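Local atomic coordinates of cytochrome c (Rhodothermus marinus, PDB entry 3CP5), a protein that binds a covalently attached heme c and probably serves as an electron carrier in electron transfer. Residues A[12-17]-A[84-89]; A[21-26]-A[67-72]; A[27-32]-A[117-122]; A[71-76]-A[108-113]. One frame throughout, in Å; residues are numbered along the deposited sequence. Where two conformers were deposited one is given.

Contact 1: A[12-17]-A[84-89]; sequences ALAAEI and QRHPVM
Ala14 and His86 bring the two backbones closest, with 6.9 Å between their CA atoms, and Ile17 lies across from Arg85 with a CA separation of 7.2 Å. Segment 12-17 is a continuous helical stretch, whereas 84-89 is a joint: helix 79-85 ends, His86 breaks from helical geometry, and helix 87-96 starts at Pro87. The His86 side chain serves this second helix as an N-cap, its ND1 accepting from Val88 N (3.2 Å), with the donor only 12° out of the ring plane. While ND1 accepts, NE2 donates to Pro10 O, a pattern consistent with a neutral imidazole carrying its hydrogen on NE2. Its CG stands anti to the backbone N (chi1 -161°), and the ring's end approaches helix 10-17. Leu13 covers one face, its CD2 making a CH-pi contact 4.2 Å from the ring centroid, displaced toward the rim, while Ala14 N lies at the ring edge. The contact joins the first helix of the chain, 10-17, to the short link between helices 79-85 and 87-96, in an all-helical cytochrome c fold. Met89, further along helix 87-96, touches the heme, and the His86 ring also meets Tyr71 edge-to-face. Leu13 CD2, in one of two conformers of this leucine, meets Pro87 CD tip to tip at 3.4 Å. Further along the helix, Ile17 CD1 reaches Arg85 CB and His86 CB, both at 3.8 Å, and Ile17 CG1 lies over one face of the Arg85 guanidinium, 3.6 Å above the plane.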
# COMPACT_ATOMS: atom_id res chain seq x y z
N ALA A 12 13.70 -4.81 2.97
CA ALA A 12 14.15 -6.14 3.34
C ALA A 12 13.31 -6.72 4.47
O ALA A 12 12.87 -7.87 4.37
CB ALA A 12 15.61 -6.17 3.70
N LEU A 13 13.01 -5.95 5.49
CA LEU A 13 12.15 -6.42 6.58
C LEU A 13 10.75 -6.78 6.11
O LEU A 13 10.16 -7.78 6.45
CB LEU A 13 12.03 -5.41 7.70
CG LEU A 13 11.17 -5.84 8.88
CD1 LEU A 13 11.63 -7.21 9.42
CD2 LEU A 13 11.40 -4.80 9.97
N ALA A 14 10.19 -5.90 5.25
CA ALA A 14 8.87 -6.21 4.69
C ALA A 14 8.88 -7.52 3.91
O ALA A 14 7.92 -8.28 4.00
CB ALA A 14 8.38 -5.13 3.78
N ALA A 15 9.93 -7.77 3.16
CA ALA A 15 10.02 -9.02 2.36
C ALA A 15 10.11 -10.20 3.31
O ALA A 15 9.51 -11.24 3.06
CB ALA A 15 11.16 -8.93 1.38
N GLU A 16 10.79 -10.08 4.44
CA GLU A 16 10.89 -11.16 5.40
C GLU A 16 9.55 -11.38 6.10
O GLU A 16 9.21 -12.55 6.33
CB GLU A 16 11.95 -10.81 6.43
CG GLU A 16 13.33 -10.89 5.83
CD GLU A 16 14.44 -10.50 6.78
OE1 GLU A 16 14.12 -9.95 7.85
OE2 GLU A 16 15.60 -10.73 6.43
N ILE A 17 8.75 -10.36 6.38
CA ILE A 17 7.45 -10.58 7.00
C ILE A 17 6.47 -11.24 6.05
O ILE A 17 5.74 -12.15 6.44
CB ILE A 17 6.93 -9.24 7.51
CG1 ILE A 17 7.79 -8.67 8.64
CG2 ILE A 17 5.47 -9.27 7.93
CD1 ILE A 17 7.59 -7.19 8.83
N GLN A 84 2.48 -5.87 13.67
CA GLN A 84 3.16 -6.61 14.70
C GLN A 84 4.68 -6.61 14.54
O GLN A 84 5.40 -6.63 15.58
CB GLN A 84 2.69 -8.07 14.67
CG GLN A 84 1.25 -8.29 15.11
CD GLN A 84 0.74 -9.68 14.77
OE1 GLN A 84 1.28 -10.42 13.94
NE2 GLN A 84 -0.34 -10.04 15.43
N ARG A 85 5.15 -6.59 13.32
CA ARG A 85 6.58 -6.83 13.11
C ARG A 85 7.35 -5.75 12.40
O ARG A 85 8.60 -5.78 12.39
CB ARG A 85 6.68 -8.18 12.34
CG ARG A 85 6.01 -9.35 13.03
CD ARG A 85 6.15 -10.71 12.38
NE ARG A 85 7.46 -10.90 11.77
CZ ARG A 85 7.80 -11.86 10.92
NH1 ARG A 85 6.86 -12.74 10.61
NH2 ARG A 85 9.02 -11.96 10.41
N HIS A 86 6.74 -4.72 11.79
CA HIS A 86 7.47 -3.74 11.01
C HIS A 86 7.49 -2.41 11.75
O HIS A 86 6.43 -1.88 12.05
CB HIS A 86 6.86 -3.55 9.62
CG HIS A 86 7.84 -2.92 8.68
ND1 HIS A 86 8.22 -1.60 8.78
CD2 HIS A 86 8.55 -3.50 7.68
CE1 HIS A 86 9.12 -1.36 7.82
NE2 HIS A 86 9.34 -2.50 7.15
N PRO A 87 8.65 -1.86 12.08
CA PRO A 87 8.71 -0.63 12.88
C PRO A 87 8.02 0.58 12.29
O PRO A 87 7.53 1.40 13.07
CB PRO A 87 10.21 -0.29 12.99
CG PRO A 87 10.87 -1.19 12.05
CD PRO A 87 9.99 -2.34 11.76
N VAL A 88 7.95 0.70 10.97
CA VAL A 88 7.30 1.86 10.42
C VAL A 88 5.79 1.82 10.66
O VAL A 88 5.17 2.81 11.03
CB VAL A 88 7.61 1.93 8.93
CG1 VAL A 88 6.83 3.03 8.29
CG2 VAL A 88 9.13 2.13 8.77
N MET A 89 5.18 0.63 10.44
CA MET A 89 3.75 0.47 10.71
C MET A 89 3.45 0.58 12.19
O MET A 89 2.42 1.13 12.60
CB MET A 89 3.18 -0.85 10.15
CG MET A 89 2.86 -0.83 8.68
SD MET A 89 1.45 0.21 8.27
CE MET A 89 0.00 -0.75 8.66

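Contact 2: A[21-26]-A[67-72]; sequences KQVSLG and RGPVYI. With HEC (heme c), chain C.
Val23 points its side chain at the first turn of helix 69-77, and its two methyls divide the work. CG2, set between the backbone N and the carbonyl carbon, crosses the Pro69 ring obliquely and meets Pro69 CG at 3.7 Å. CG1, anti to the carbonyl carbon (chi1 -61°), faces Val70 CG2 more loosely at 4.3 Å. That same Val70 methyl lies against the chain that precedes Val23, with Lys21 O 3.8 Å from Val70 CG2. The chain, extended from Gln22 onward, therefore drapes over the start of the helix by apolar contact at the surface. Gly68 takes the N-cap position of the helix, and the amide groups of Val70 and Tyr71 are hydrogen-bonded to the carboxylate of Glu11 from helix 10-17. The other side of segment 67-72 faces the heme. Arg67 grips one propionate through two bonds, NE to heme O2A at 2.9 Å and NH2 to heme O1A at 3.1 Å, both with an N-H...O angle of 155°. The carboxylate carbon lies at the edge of the guanidinium, in its plane, a side-on, bidentate pairing of NE and NH2 with the two carboxylate oxygens. Tyr71 OH adds a third bond, 2.7 Å to heme O2A, so that this oxygen has two donors. Arginine and tyrosine donors of this kind, which would stabilise the negative charge, are characteristic of the propionate-binding site of a c-type heme pocket.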
# COMPACT_ATOMS: atom_id res chain seq x y z
N LYS A 21 7.28 -11.40 -1.48
CA LYS A 21 8.73 -11.30 -1.40
C LYS A 21 9.29 -10.40 -2.49
O LYS A 21 10.34 -9.76 -2.30
CB LYS A 21 9.37 -12.70 -1.51
CG LYS A 21 9.06 -13.63 -0.35
CD LYS A 21 9.77 -14.96 -0.34
CE LYS A 21 9.42 -15.83 0.86
NZ LYS A 21 10.22 -15.46 2.08
N GLN A 22 8.64 -10.37 -3.62
CA GLN A 22 9.14 -9.66 -4.80
C GLN A 22 7.95 -9.25 -5.65
O GLN A 22 6.88 -9.86 -5.61
CB GLN A 22 10.20 -10.48 -5.57
CG GLN A 22 9.57 -11.70 -6.25
CD GLN A 22 10.62 -12.68 -6.72
OE1 GLN A 22 11.49 -13.06 -5.98
NE2 GLN A 22 10.58 -13.10 -7.93
N VAL A 23 8.13 -8.22 -6.47
CA VAL A 23 7.12 -7.75 -7.39
C VAL A 23 7.72 -7.57 -8.79
O VAL A 23 8.94 -7.41 -8.96
CB VAL A 23 6.50 -6.42 -6.96
CG1 VAL A 23 5.83 -6.56 -5.61
CG2 VAL A 23 7.55 -5.34 -6.96
N SER A 24 6.96 -7.63 -9.85
CA SER A 24 7.39 -7.36 -11.22
C SER A 24 6.78 -6.07 -11.72
O SER A 24 5.55 -5.98 -11.73
CB SER A 24 6.98 -8.52 -12.13
OG SER A 24 7.43 -8.31 -13.46
N LEU A 25 7.53 -5.09 -12.15
CA LEU A 25 6.95 -3.84 -12.65
C LEU A 25 7.32 -3.65 -14.11
O LEU A 25 8.44 -4.06 -14.43
CB LEU A 25 7.52 -2.70 -11.74
CG LEU A 25 6.69 -2.43 -10.50
CD1 LEU A 25 6.56 -3.59 -9.58
CD2 LEU A 25 6.99 -1.18 -9.72
N GLY A 26 6.53 -3.15 -15.06
CA GLY A 26 7.09 -3.05 -16.43
C GLY A 26 7.88 -1.77 -16.64
O GLY A 26 8.07 -1.08 -15.63
N ARG A 67 8.24 4.60 0.25
CA ARG A 67 8.27 3.19 0.60
C ARG A 67 8.47 2.32 -0.59
O ARG A 67 8.03 2.69 -1.67
CB ARG A 67 6.94 2.79 1.23
CG ARG A 67 6.42 3.66 2.35
CD ARG A 67 7.28 3.62 3.63
NE ARG A 67 6.64 4.48 4.63
CZ ARG A 67 7.17 5.34 5.46
NH1 ARG A 67 8.47 5.52 5.52
NH2 ARG A 67 6.36 6.02 6.25
N GLY A 68 9.05 1.14 -0.43
CA GLY A 68 9.18 0.17 -1.48
C GLY A 68 7.91 -0.59 -1.75
O GLY A 68 6.96 -0.62 -0.96
N PRO A 69 7.85 -1.21 -2.93
CA PRO A 69 6.62 -1.92 -3.34
C PRO A 69 6.29 -3.13 -2.51
O PRO A 69 5.09 -3.44 -2.34
CB PRO A 69 6.92 -2.21 -4.81
CG PRO A 69 8.40 -2.36 -4.90
CD PRO A 69 8.86 -1.20 -4.03
N VAL A 70 7.26 -3.85 -1.99
CA VAL A 70 6.98 -5.03 -1.19
C VAL A 70 6.38 -4.58 0.12
O VAL A 70 5.38 -5.20 0.58
CB VAL A 70 8.24 -5.89 -1.03
CG1 VAL A 70 7.95 -7.04 -0.10
CG2 VAL A 70 8.72 -6.36 -2.40
N TYR A 71 6.88 -3.55 0.76
CA TYR A 71 6.20 -2.98 1.92
C TYR A 71 4.76 -2.63 1.63
O TYR A 71 3.88 -2.96 2.40
CB TYR A 71 6.97 -1.76 2.43
CG TYR A 71 6.33 -0.97 3.55
CD1 TYR A 71 6.58 -1.25 4.88
CD2 TYR A 71 5.45 0.07 3.28
CE1 TYR A 71 5.97 -0.50 5.88
CE2 TYR A 71 4.84 0.84 4.24
CZ TYR A 71 5.12 0.55 5.55
OH TYR A 71 4.51 1.29 6.54
N ILE A 72 4.51 -1.90 0.55
CA ILE A 72 3.15 -1.47 0.30
C ILE A 72 2.23 -2.65 0.05
O ILE A 72 1.11 -2.67 0.56
CB ILE A 72 3.15 -0.50 -0.89
CG1 ILE A 72 3.91 0.80 -0.57
CG2 ILE A 72 1.74 -0.16 -1.36
CD1 ILE A 72 4.27 1.62 -1.80
FE HEC C . -4.26 1.88 5.13
CHA HEC C . -1.44 2.83 6.82
CHB HEC C . -2.45 1.50 2.27
CHC HEC C . -7.04 0.60 3.58
CHD HEC C . -6.16 2.80 7.78
NA HEC C . -2.35 2.14 4.65
C1A HEC C . -1.28 2.49 5.48
C2A HEC C . -0.05 2.40 4.74
C3A HEC C . -0.33 2.06 3.48
C4A HEC C . -1.77 1.87 3.43
CMA HEC C . 0.64 1.87 2.29
CAA HEC C . 1.35 2.81 5.25
CBA HEC C . 1.70 4.27 4.94
CGA HEC C . 3.15 4.61 5.22
O1A HEC C . 3.46 5.84 5.23
O2A HEC C . 3.98 3.68 5.37
NB HEC C . -4.70 1.24 3.29
C1B HEC C . -3.83 1.29 2.21
C2B HEC C . -4.51 0.80 1.04
C3B HEC C . -5.79 0.46 1.39
C4B HEC C . -5.89 0.74 2.81
CMB HEC C . -3.83 0.74 -0.35
CAB HEC C . -6.85 -0.26 0.53
CBB HEC C . -6.42 -1.51 0.02
NC HEC C . -6.19 1.66 5.61
C1C HEC C . -7.21 1.08 4.87
C2C HEC C . -8.46 1.13 5.59
C3C HEC C . -8.24 1.75 6.76
C4C HEC C . -6.84 2.13 6.76
CMC HEC C . -9.79 0.78 4.94
CAC HEC C . -9.27 2.28 7.80
CBC HEC C . -10.10 1.26 8.33
ND HEC C . -3.86 2.65 6.93
C1D HEC C . -4.80 2.98 7.90
C2D HEC C . -4.12 3.55 9.06
C3D HEC C . -2.80 3.45 8.82
C4D HEC C . -2.65 2.96 7.46
CMD HEC C . -4.91 4.01 10.31
CAD HEC C . -1.61 3.76 9.74
CBD HEC C . -1.17 2.47 10.48
CGD HEC C . -2.30 1.98 11.36
O1D HEC C . -2.80 0.84 11.14
O2D HEC C . -2.68 2.81 12.27

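Contact 3: A[27-32]-A[117-122]; sequences EQIDAA and LRQVAE
Ile29 carries a surface contact in which the loop leading into helix 31-44 lies against the last turns of helix 107-123. In the cytochrome c fold the first core helix and the C-terminal helix pack across each other, and here these are 31-44 and 107-123; the meeting of Leu117 with Phe41 belongs to that packing, and Ile29 sits at its outer margin. Asp30 is the N-cap of helix 31-44, its OD1 bonded to Leu33 N. Ile29, just before it, points toward helix 107-123. The nearest CA pair, Ile29 and Gln119, is 7.0 Å apart. CG1 of Ile29 is anti to the carbonyl carbon (chi1 -72°), and from it CD1 reaches down to the helix backbone, 3.8 Å from Arg118 C, and touches Glu122 CG at 4.0 Å. The side chains of Ile29 and Arg118 run antiparallel, each past the other. The Arg118 chain is bent at chi3; one face of its guanidinium has Ile29 CG1 4.0 Å above it, toward the rim. The charged end is held from elsewhere, NH1 forming a salt bridge with Glu115, whose carboxylate also takes the hydrogen bond of Asp30 N. This acid thus links the loop to the helix from which it projects. Gln119, bent at chi2 (66°), which places CD near Ile29, crosses the isoleucine obliquely; its NE2 is bonded to Asn123 OD1, and its OE1 rests 3.3 Å from Ile29 CG2.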
# COMPACT_ATOMS: atom_id res chain seq x y z
N GLU A 27 8.37 -1.32 -17.80
CA GLU A 27 9.11 -0.03 -17.79
C GLU A 27 8.19 1.15 -17.57
O GLU A 27 8.45 2.26 -17.11
CB GLU A 27 9.87 0.37 -19.05
CG GLU A 27 10.27 1.84 -19.19
CD GLU A 27 11.16 2.46 -18.14
OE1 GLU A 27 10.71 2.96 -17.08
OE2 GLU A 27 12.40 2.47 -18.36
N GLN A 28 6.96 0.90 -17.97
CA GLN A 28 6.02 1.97 -17.73
C GLN A 28 4.80 1.39 -17.05
O GLN A 28 4.58 0.18 -17.07
CB GLN A 28 5.60 2.66 -18.98
CG GLN A 28 5.50 1.85 -20.24
CD GLN A 28 6.10 2.67 -21.36
OE1 GLN A 28 6.88 2.18 -22.16
NE2 GLN A 28 5.71 3.94 -21.36
N ILE A 29 4.07 2.32 -16.49
CA ILE A 29 2.79 1.94 -15.92
C ILE A 29 1.89 1.30 -16.97
O ILE A 29 1.79 1.80 -18.08
CB ILE A 29 2.15 3.17 -15.30
CG1 ILE A 29 2.91 3.54 -14.02
CG2 ILE A 29 0.66 2.99 -15.01
CD1 ILE A 29 2.76 4.98 -13.64
N ASP A 30 1.23 0.20 -16.57
CA ASP A 30 0.21 -0.48 -17.38
C ASP A 30 -1.10 0.23 -17.09
O ASP A 30 -1.71 0.15 -16.03
CB ASP A 30 0.19 -1.94 -17.00
CG ASP A 30 -0.85 -2.77 -17.65
OD1 ASP A 30 -1.91 -2.25 -18.05
OD2 ASP A 30 -0.67 -4.01 -17.74
N ALA A 31 -1.58 1.04 -18.01
CA ALA A 31 -2.69 1.95 -17.73
C ALA A 31 -3.97 1.20 -17.40
O ALA A 31 -4.76 1.62 -16.54
CB ALA A 31 -2.87 2.91 -18.90
N ALA A 32 -4.23 0.07 -18.05
CA ALA A 32 -5.44 -0.69 -17.71
C ALA A 32 -5.34 -1.25 -16.30
O ALA A 32 -6.33 -1.33 -15.54
CB ALA A 32 -5.67 -1.84 -18.66
N LEU A 117 -1.29 3.49 -7.36
CA LEU A 117 -0.43 4.32 -6.52
C LEU A 117 0.80 4.84 -7.25
O LEU A 117 1.21 5.98 -7.10
CB LEU A 117 -0.09 3.62 -5.21
CG LEU A 117 -1.26 3.36 -4.26
CD1 LEU A 117 -0.84 2.43 -3.14
CD2 LEU A 117 -1.79 4.65 -3.66
N ARG A 118 1.42 4.06 -8.14
CA ARG A 118 2.51 4.53 -9.01
C ARG A 118 2.00 5.63 -9.93
O ARG A 118 2.67 6.64 -10.16
CB ARG A 118 3.08 3.37 -9.83
CG ARG A 118 3.74 2.27 -9.01
CD ARG A 118 4.21 1.10 -9.87
NE ARG A 118 5.30 1.42 -10.79
CZ ARG A 118 5.54 1.02 -12.01
NH1 ARG A 118 4.75 0.22 -12.70
NH2 ARG A 118 6.61 1.41 -12.67
N GLN A 119 0.78 5.48 -10.45
CA GLN A 119 0.21 6.47 -11.32
C GLN A 119 -0.10 7.79 -10.64
O GLN A 119 0.22 8.87 -11.18
CB GLN A 119 -1.08 5.94 -11.96
CG GLN A 119 -1.68 6.91 -13.00
CD GLN A 119 -0.79 7.08 -14.20
OE1 GLN A 119 -0.50 6.12 -14.91
NE2 GLN A 119 -0.35 8.31 -14.45
N VAL A 120 -0.70 7.78 -9.47
CA VAL A 120 -1.01 9.04 -8.81
C VAL A 120 0.24 9.77 -8.36
O VAL A 120 0.22 11.00 -8.32
CB VAL A 120 -2.00 8.86 -7.65
CG1 VAL A 120 -3.32 8.25 -8.11
CG2 VAL A 120 -1.46 8.00 -6.53
N ALA A 121 1.34 9.06 -8.09
CA ALA A 121 2.62 9.71 -7.78
C ALA A 121 3.13 10.45 -9.00
O ALA A 121 3.71 11.49 -8.87
CB ALA A 121 3.65 8.69 -7.29
N GLU A 122 2.86 9.97 -10.21
CA GLU A 122 3.21 10.69 -11.45
C GLU A 122 2.30 11.88 -11.76
O GLU A 122 2.74 12.90 -12.31
CB GLU A 122 3.17 9.75 -12.65
CG GLU A 122 4.17 8.62 -12.65
CD GLU A 122 5.61 9.03 -12.80
OE1 GLU A 122 6.12 9.87 -12.01
OE2 GLU A 122 6.30 8.51 -13.69

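Contact 4: A[71-76]-A[108-113]; sequences YIMNVM and EQARAI. With HEC (heme c), chain C.
Arg111 meets Met73 across the contact, and its guanidinium is gripped twice, NH1 by a salt bridge with Glu115 and NH2 by a hydrogen bond to Ser24 O. Of its side chain, Arg111 offers only CB to the facing helix, where it touches Met73 CE. The two helical segments run obliquely, with 130° between their directions and axes 9.6 Å apart; the nearest CA atoms, those of Met73 and Ala110, are 6.0 Å apart. Both methionine sulfurs rest against Ala110 CB, Met73 SD at 3.9 Å and Met76 SD at 4.0 Å, from directions about a right angle apart, but their chains differ. Met73, given in one of two conformers, is bent at both chi2 (-79°) and chi3, and its CE lies near Arg111 N. Met76 continues extended to SD and bends only at chi3, which brings CE to 3.4 Å from Ala110 O in a van der Waals contact. Its sulfur also rests on Ile113 CG2, 3.7 Å away, the two side chains meeting at an oblique angle. Next to the helix pair lies the porphyrin: Met76 CG is 3.6 Å from heme CMB, and Ile113 CD1 packs on the heme CBB. Val75 CG1 lies over the outer C2A-C3A bond of one pyrrole, while its CG2 lies over a face of the Tyr71 ring. Met100, the axial ligand of the iron, is close to Met76 and Val75. Packing of a helix of this kind against the C-terminal helix, with apolar side chains lining the heme pocket, is characteristic of the class I cytochrome c fold.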
# COMPACT_ATOMS: atom_id res chain seq x y z
N TYR A 71 6.88 -3.55 0.76
CA TYR A 71 6.20 -2.98 1.92
C TYR A 71 4.76 -2.63 1.63
O TYR A 71 3.88 -2.96 2.40
CB TYR A 71 6.97 -1.76 2.43
CG TYR A 71 6.33 -0.97 3.55
CD1 TYR A 71 6.58 -1.25 4.88
CD2 TYR A 71 5.45 0.07 3.28
CE1 TYR A 71 5.97 -0.50 5.88
CE2 TYR A 71 4.84 0.84 4.24
CZ TYR A 71 5.12 0.55 5.55
OH TYR A 71 4.51 1.29 6.54
N ILE A 72 4.51 -1.90 0.55
CA ILE A 72 3.15 -1.47 0.30
C ILE A 72 2.23 -2.65 0.05
O ILE A 72 1.11 -2.67 0.56
CB ILE A 72 3.15 -0.50 -0.89
CG1 ILE A 72 3.91 0.80 -0.57
CG2 ILE A 72 1.74 -0.16 -1.36
CD1 ILE A 72 4.27 1.62 -1.80
N MET A 73 2.65 -3.67 -0.72
CA MET A 73 1.85 -4.87 -0.94
C MET A 73 1.54 -5.59 0.35
O MET A 73 0.40 -6.02 0.58
CB MET A 73 2.60 -5.85 -1.88
CG MET A 73 2.80 -5.30 -3.29
SD MET A 73 1.27 -5.46 -4.23
CE MET A 73 1.24 -7.22 -4.52
N ASN A 74 2.53 -5.72 1.25
CA ASN A 74 2.28 -6.49 2.48
C ASN A 74 1.46 -5.74 3.52
O ASN A 74 0.78 -6.36 4.33
CB ASN A 74 3.63 -6.98 3.02
CG ASN A 74 4.16 -8.13 2.19
OD1 ASN A 74 3.45 -8.79 1.44
ND2 ASN A 74 5.43 -8.42 2.27
N VAL A 75 1.50 -4.41 3.53
CA VAL A 75 0.56 -3.63 4.35
C VAL A 75 -0.87 -3.92 3.90
O VAL A 75 -1.76 -4.14 4.73
CB VAL A 75 0.87 -2.12 4.29
CG1 VAL A 75 -0.27 -1.33 4.90
CG2 VAL A 75 2.17 -1.78 5.03
N MET A 76 -1.13 -3.96 2.57
CA MET A 76 -2.46 -4.29 2.07
C MET A 76 -2.91 -5.71 2.36
O MET A 76 -4.08 -5.95 2.74
CB MET A 76 -2.52 -4.06 0.52
CG MET A 76 -2.55 -2.60 0.10
SD MET A 76 -2.90 -2.56 -1.69
CE MET A 76 -1.28 -2.27 -2.39
N GLU A 108 -3.39 -10.25 -6.69
CA GLU A 108 -3.63 -9.49 -7.93
C GLU A 108 -4.36 -8.16 -7.67
O GLU A 108 -4.05 -7.20 -8.31
CB GLU A 108 -4.40 -10.24 -9.03
CG GLU A 108 -4.36 -9.49 -10.39
CD GLU A 108 -5.34 -8.32 -10.61
OE1 GLU A 108 -6.37 -8.22 -9.93
OE2 GLU A 108 -5.04 -7.55 -11.54
N GLN A 109 -5.31 -8.16 -6.72
CA GLN A 109 -5.97 -6.92 -6.36
C GLN A 109 -4.96 -5.93 -5.81
O GLN A 109 -4.95 -4.77 -6.18
CB GLN A 109 -7.07 -7.12 -5.34
CG GLN A 109 -8.30 -7.86 -5.89
CD GLN A 109 -9.19 -8.19 -4.71
OE1 GLN A 109 -8.79 -8.97 -3.84
NE2 GLN A 109 -10.37 -7.56 -4.62
N ALA A 110 -4.10 -6.41 -4.89
CA ALA A 110 -3.12 -5.52 -4.30
C ALA A 110 -2.15 -5.01 -5.36
O ALA A 110 -1.74 -3.83 -5.36
CB ALA A 110 -2.39 -6.23 -3.15
N ARG A 111 -1.75 -5.86 -6.31
CA ARG A 111 -0.81 -5.42 -7.36
C ARG A 111 -1.43 -4.36 -8.25
O ARG A 111 -0.75 -3.41 -8.69
CB ARG A 111 -0.35 -6.66 -8.11
CG ARG A 111 0.64 -6.37 -9.24
CD ARG A 111 1.92 -5.73 -8.68
NE ARG A 111 2.83 -5.30 -9.74
CZ ARG A 111 2.76 -4.12 -10.39
NH1 ARG A 111 1.85 -3.20 -10.13
NH2 ARG A 111 3.67 -3.89 -11.32
N ALA A 112 -2.74 -4.44 -8.53
CA ALA A 112 -3.46 -3.40 -9.27
C ALA A 112 -3.48 -2.08 -8.52
O ALA A 112 -3.23 -1.01 -9.06
CB ALA A 112 -4.86 -3.89 -9.64
N ILE A 113 -3.79 -2.14 -7.21
CA ILE A 113 -3.77 -0.95 -6.37
C ILE A 113 -2.39 -0.34 -6.36
O ILE A 113 -2.24 0.90 -6.47
CB ILE A 113 -4.33 -1.23 -4.95
CG1 ILE A 113 -5.79 -1.66 -5.01
CG2 ILE A 113 -4.14 -0.05 -4.04
CD1 ILE A 113 -6.36 -2.16 -3.71
FE HEC C . -4.26 1.88 5.13
CHA HEC C . -1.44 2.83 6.82
CHB HEC C . -2.45 1.50 2.27
CHC HEC C . -7.04 0.60 3.58
CHD HEC C . -6.16 2.80 7.78
NA HEC C . -2.35 2.14 4.65
C1A HEC C . -1.28 2.49 5.48
C2A HEC C . -0.05 2.40 4.74
C3A HEC C . -0.33 2.06 3.48
C4A HEC C . -1.77 1.87 3.43
CMA HEC C . 0.64 1.87 2.29
CAA HEC C . 1.35 2.81 5.25
CBA HEC C . 1.70 4.27 4.94
CGA HEC C . 3.15 4.61 5.22
O1A HEC C . 3.46 5.84 5.23
O2A HEC C . 3.98 3.68 5.37
NB HEC C . -4.70 1.24 3.29
C1B HEC C . -3.83 1.29 2.21
C2B HEC C . -4.51 0.80 1.04
C3B HEC C . -5.79 0.46 1.39
C4B HEC C . -5.89 0.74 2.81
CMB HEC C . -3.83 0.74 -0.35
CAB HEC C . -6.85 -0.26 0.53
CBB HEC C . -6.42 -1.51 0.02
NC HEC C . -6.19 1.66 5.61
C1C HEC C . -7.21 1.08 4.87
C2C HEC C . -8.46 1.13 5.59
C3C HEC C . -8.24 1.75 6.76
C4C HEC C . -6.84 2.13 6.76
CMC HEC C . -9.79 0.78 4.94
CAC HEC C . -9.27 2.28 7.80
CBC HEC C . -10.10 1.26 8.33
ND HEC C . -3.86 2.65 6.93
C1D HEC C . -4.80 2.98 7.90
C2D HEC C . -4.12 3.55 9.06
C3D HEC C . -2.80 3.45 8.82
C4D HEC C . -2.65 2.96 7.46
CMD HEC C . -4.91 4.01 10.31
CAD HEC C . -1.61 3.76 9.74
CBD HEC C . -1.17 2.47 10.48
CGD HEC C . -2.30 1.98 11.36
O1D HEC C . -2.80 0.84 11.14
O2D HEC C . -2.68 2.81 12.27

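In the fold
Contact 4 is the buried one, its centre about 5 Å from that of the chain; Met76 and Ile113 pack on each other and on the heme, while Met73 packs on helix 107-123. Contacts 2 and 3 lie at the surface, and contact 1 is partly buried. Contacts 2 and 4 share helix 69-77 through Tyr71 and Ile72, while contacts 3 and 4 use different turns of helix 107-123; contacts 1 and 3 are on opposite sides of the chain's centre, their centres about 25 Å apart. Their chemistry follows: aliphatic groups meet guanidinium faces in contacts 1 and 3, whereas contact 2 turns its polar groups to the heme propionate. Ala14 of contact 1 is joined to Asn74 of contact 4 by a probable hydrogen bond.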